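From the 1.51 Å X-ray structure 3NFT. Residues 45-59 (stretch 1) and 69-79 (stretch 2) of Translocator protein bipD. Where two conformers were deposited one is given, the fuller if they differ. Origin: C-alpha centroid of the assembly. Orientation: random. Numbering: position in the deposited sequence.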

# COMPACT_ATOMS: atom_id res chain seq x y z
N GLN A 45 1.29 -30.53 -1.68
CA GLN A 45 1.23 -31.99 -1.71
C GLN A 45 2.61 -32.64 -1.71
O GLN A 45 2.82 -33.66 -1.07
CB GLN A 45 0.38 -32.54 -2.86
CG GLN A 45 0.68 -33.98 -3.32
CD GLN A 45 0.22 -34.36 -4.66
OE1 GLN A 45 0.81 -33.98 -5.67
NE2 GLN A 45 -0.81 -35.21 -4.70
N LYS A 46 3.59 -32.02 -2.38
CA LYS A 46 4.92 -32.60 -2.38
C LYS A 46 5.53 -32.50 -0.95
O LYS A 46 6.19 -33.44 -0.49
CB LYS A 46 5.82 -31.90 -3.38
CG LYS A 46 5.38 -32.03 -4.84
CD LYS A 46 5.45 -33.39 -5.37
CE LYS A 46 5.10 -33.38 -6.88
NZ LYS A 46 5.12 -34.77 -7.35
N LEU A 47 5.25 -31.41 -0.26
CA LEU A 47 5.66 -31.31 1.15
C LEU A 47 4.97 -32.35 2.03
O LEU A 47 5.60 -32.99 2.86
CB LEU A 47 5.42 -29.90 1.69
CG LEU A 47 6.36 -28.84 1.14
CD1 LEU A 47 5.79 -27.43 1.32
CD2 LEU A 47 7.73 -28.99 1.83
N GLY A 48 3.68 -32.56 1.79
CA GLY A 48 2.95 -33.61 2.49
C GLY A 48 3.56 -34.98 2.27
O GLY A 48 3.70 -35.78 3.19
N ALA A 49 3.94 -35.27 1.03
CA ALA A 49 4.61 -36.55 0.70
C ALA A 49 5.94 -36.70 1.44
O ALA A 49 6.28 -37.78 1.90
CB ALA A 49 4.82 -36.70 -0.80
N ALA A 50 6.67 -35.59 1.57
CA ALA A 50 7.94 -35.62 2.29
C ALA A 50 7.72 -35.88 3.76
O ALA A 50 8.41 -36.68 4.39
CB ALA A 50 8.67 -34.31 2.08
N ILE A 51 6.69 -35.24 4.32
CA ILE A 51 6.29 -35.52 5.70
C ILE A 51 5.92 -37.00 5.90
O ILE A 51 6.35 -37.65 6.85
CB ILE A 51 5.15 -34.61 6.16
CG1 ILE A 51 5.62 -33.17 6.22
CG2 ILE A 51 4.60 -35.09 7.51
CD1 ILE A 51 4.53 -32.13 6.41
N ASP A 52 5.15 -37.56 4.97
CA ASP A 52 4.83 -38.97 5.05
C ASP A 52 6.04 -39.88 4.94
O ASP A 52 6.13 -40.89 5.63
CB ASP A 52 3.83 -39.39 3.98
CG ASP A 52 2.41 -38.84 4.21
OD1 ASP A 52 2.08 -38.33 5.30
OD2 ASP A 52 1.66 -38.83 3.24
N GLU A 53 7.01 -39.49 4.10
CA GLU A 53 8.24 -40.27 3.97
C GLU A 53 9.01 -40.27 5.28
O GLU A 53 9.48 -41.31 5.73
CB GLU A 53 9.13 -39.71 2.86
CG GLU A 53 10.25 -40.64 2.48
CD GLU A 53 9.82 -41.93 1.83
OE1 GLU A 53 8.68 -41.97 1.29
OE2 GLU A 53 10.58 -42.93 1.85
N PHE A 54 9.12 -39.10 5.88
CA PHE A 54 9.80 -38.96 7.18
C PHE A 54 9.11 -39.79 8.24
O PHE A 54 9.72 -40.50 9.05
CB PHE A 54 9.82 -37.49 7.55
CG PHE A 54 10.68 -37.15 8.75
CD1 PHE A 54 11.99 -36.71 8.57
CD2 PHE A 54 10.16 -37.21 10.03
CE1 PHE A 54 12.77 -36.35 9.65
CE2 PHE A 54 10.96 -36.88 11.12
CZ PHE A 54 12.27 -36.43 10.91
N ALA A 55 7.79 -39.69 8.27
CA ALA A 55 7.00 -40.42 9.25
C ALA A 55 7.18 -41.93 9.12
O ALA A 55 7.16 -42.66 10.13
CB ALA A 55 5.49 -40.07 9.09
N SER A 56 7.35 -42.39 7.88
CA SER A 56 7.48 -43.82 7.60
C SER A 56 8.81 -44.43 8.03
O SER A 56 8.95 -45.64 8.15
CB SER A 56 7.24 -44.08 6.11
OG SER A 56 8.38 -43.82 5.33
N LEU A 57 9.83 -43.59 8.24
CA LEU A 57 11.12 -44.10 8.65
C LEU A 57 10.99 -44.84 9.99
O LEU A 57 10.29 -44.38 10.89
CB LEU A 57 12.14 -42.96 8.69
CG LEU A 57 13.59 -43.37 8.79
CD1 LEU A 57 14.45 -42.44 8.00
CD2 LEU A 57 13.97 -43.39 10.27
N ARG A 58 11.63 -46.01 10.08
CA ARG A 58 11.64 -46.81 11.29
C ARG A 58 12.95 -47.47 11.49
O ARG A 58 13.53 -47.99 10.54
CB ARG A 58 10.60 -47.91 11.18
CG ARG A 58 9.28 -47.38 11.27
CD ARG A 58 8.37 -48.46 11.51
NE ARG A 58 7.04 -47.97 11.72
CZ ARG A 58 6.03 -48.79 11.96
NH1 ARG A 58 6.27 -50.09 12.08
NH2 ARG A 58 4.83 -48.30 12.16
N LEU A 59 13.42 -47.46 12.74
CA LEU A 59 14.62 -48.17 13.08
C LEU A 59 14.36 -49.67 13.16
O LEU A 59 13.22 -50.10 13.31
CB LEU A 59 15.20 -47.66 14.42
CG LEU A 59 15.63 -46.19 14.44
CD1 LEU A 59 16.47 -45.86 15.68
CD2 LEU A 59 16.37 -45.70 13.23
N ASP A 69 13.91 -55.63 10.01
CA ASP A 69 14.72 -54.57 9.44
C ASP A 69 13.95 -53.26 9.57
O ASP A 69 12.72 -53.22 9.58
CB ASP A 69 15.06 -54.84 7.96
CG ASP A 69 16.19 -55.87 7.80
OD1 ASP A 69 17.36 -55.59 8.14
OD2 ASP A 69 15.90 -56.95 7.27
N GLY A 70 14.69 -52.17 9.70
CA GLY A 70 14.06 -50.86 9.72
C GLY A 70 13.56 -50.48 8.33
O GLY A 70 13.66 -51.26 7.39
N ARG A 71 13.02 -49.28 8.22
CA ARG A 71 12.66 -48.70 6.93
C ARG A 71 13.42 -47.39 6.79
O ARG A 71 13.37 -46.55 7.69
CB ARG A 71 11.16 -48.44 6.82
CG ARG A 71 10.79 -47.86 5.46
CD ARG A 71 9.31 -47.59 5.29
NE ARG A 71 8.96 -47.48 3.87
CZ ARG A 71 9.14 -46.42 3.10
NH1 ARG A 71 9.70 -45.31 3.55
NH2 ARG A 71 8.76 -46.49 1.82
N ARG A 72 14.15 -47.25 5.69
CA ARG A 72 14.90 -46.04 5.35
C ARG A 72 14.07 -45.15 4.43
O ARG A 72 13.10 -45.60 3.82
CB ARG A 72 16.23 -46.43 4.72
CG ARG A 72 17.13 -47.16 5.76
CD ARG A 72 18.23 -47.89 5.14
NE ARG A 72 18.80 -48.95 5.98
CZ ARG A 72 20.07 -49.07 6.36
NH1 ARG A 72 21.00 -48.19 5.99
NH2 ARG A 72 20.41 -50.12 7.10
N ALA A 73 14.50 -43.89 4.31
CA ALA A 73 13.79 -42.88 3.57
C ALA A 73 14.26 -42.77 2.13
O ALA A 73 15.46 -42.70 1.87
CB ALA A 73 13.96 -41.49 4.29
N ASN A 74 13.32 -42.64 1.20
CA ASN A 74 13.58 -42.26 -0.18
C ASN A 74 13.73 -40.75 -0.17
O ASN A 74 12.76 -40.00 -0.11
CB ASN A 74 12.42 -42.71 -1.11
CG ASN A 74 12.58 -42.25 -2.53
OD1 ASN A 74 13.54 -41.56 -2.86
ND2 ASN A 74 11.60 -42.62 -3.40
N LEU A 75 14.97 -40.29 -0.17
CA LEU A 75 15.21 -38.86 0.02
C LEU A 75 14.77 -38.01 -1.18
O LEU A 75 14.64 -36.78 -1.06
CB LEU A 75 16.69 -38.60 0.35
CG LEU A 75 17.24 -39.32 1.56
CD1 LEU A 75 18.78 -39.13 1.62
CD2 LEU A 75 16.57 -38.80 2.84
N THR A 76 14.58 -38.64 -2.33
CA THR A 76 14.16 -37.88 -3.50
C THR A 76 12.79 -37.22 -3.30
O THR A 76 12.48 -36.26 -4.01
CB THR A 76 14.11 -38.73 -4.78
OG1 THR A 76 12.98 -39.63 -4.76
CG2 THR A 76 15.44 -39.53 -4.95
N VAL A 77 11.95 -37.76 -2.42
CA VAL A 77 10.69 -37.11 -2.13
C VAL A 77 10.89 -35.70 -1.58
O VAL A 77 10.14 -34.77 -1.83
CB VAL A 77 9.87 -38.00 -1.15
CG1 VAL A 77 8.49 -37.42 -0.88
CG2 VAL A 77 9.78 -39.46 -1.68
N PHE A 78 11.93 -35.55 -0.78
CA PHE A 78 12.26 -34.25 -0.26
C PHE A 78 12.78 -33.31 -1.34
O PHE A 78 12.47 -32.12 -1.32
CB PHE A 78 13.31 -34.38 0.86
CG PHE A 78 12.88 -35.21 2.04
CD1 PHE A 78 12.91 -36.62 1.97
CD2 PHE A 78 12.36 -34.64 3.22
CE1 PHE A 78 12.49 -37.41 3.01
CE2 PHE A 78 11.96 -35.44 4.28
CZ PHE A 78 12.02 -36.83 4.18
N ASP A 79 13.60 -33.83 -2.26
CA ASP A 79 14.03 -33.07 -3.42
C ASP A 79 12.85 -32.57 -4.24
O ASP A 79 12.80 -31.41 -4.61
CB ASP A 79 14.96 -33.88 -4.32
CG ASP A 79 16.21 -34.35 -3.60
OD1 ASP A 79 16.92 -33.49 -3.00
OD2 ASP A 79 16.48 -35.58 -3.64
O HOH W 1 7.44 -34.78 -2.59
O HOH W 2 11.78 -46.17 1.53
O HOH W 3 11.48 -51.97 12.40

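A helix that ends and a loop that starts another helix can be joined by a few well-placed polar bonds, with apolar packing filling the rest, and these two stretches of the translocator protein bipD illustrate the principle. The first is helical through most of its length and then is extended at Leu 57 and Arg 58; the second begins extended and turns into a helix. Together they bury 663 Å².

The backbones meet directly at one point. Arg 58 and Arg 71 form a single antiparallel bridge of the hydrogen-bonded kind: Arg 58 N donates to Arg 71 O at 3.0 Å, and Arg 71 N returns the bond to Arg 58 O at 2.7 Å. Just beside it, Leu 57 CA approaches Arg 71 O at 3.5 Å in a CA-H...O contact. Gly 70 suits this closeness. Its CA lies 3.0 Å from Arg 58 O, and a CB there would point toward the first stretch and clash with that same oxygen.

The polar side-chain contacts centre on Glu 53, whose CB points toward the second stretch. One carboxylate oxygen accepts from two donors of the second stretch: Asn 74 N bonds to Glu 53 OE2 at 2.8 Å and almost linearly, while Arg 71 NH1 reaches Glu 53 OE2 at 3.1 Å as a salt bridge, with the oxygen at the edge of the guanidinium, where its N-H groups point. The extended Arg 71 side chain also brings NH1 within 2.7 Å of Ser 56 OG, but the angle is too poor for a hydrogen bond; the serine hydroxyl instead donates to Glu 53 O, at 2.8 Å from OG, within its own stretch. Asn 74, held by its backbone to Glu 53, uses its side chain to cap the turn ahead, its OD1 accepting from Thr 76 N at 3.1 Å.

Apolar packing takes over where the helices approach. Val 77 CG1 rests 3.7 Å from Ala 49 CB and 4.3 Å from Ala 50 CB, and comes closer still to the helix backbone, 3.5 Å from Ala 49 C. Ala 50 CB also sits over one face of the Phe 78 ring, 4.3 Å from its centroid, a CH-pi contact. The tip of that ring, CZ, lies 4.1 Å from Phe 54 CB, near the plane of the Phe 54 ring at its edge. Farther along, Leu 57 CD1 meets Ala 73 CB at 3.9 Å.

Water completes the join: water 1 donates to Lys 46 O and to Val 77 O, each 2.8 Å from its oxygen, linking two carbonyls that cannot bond to each other.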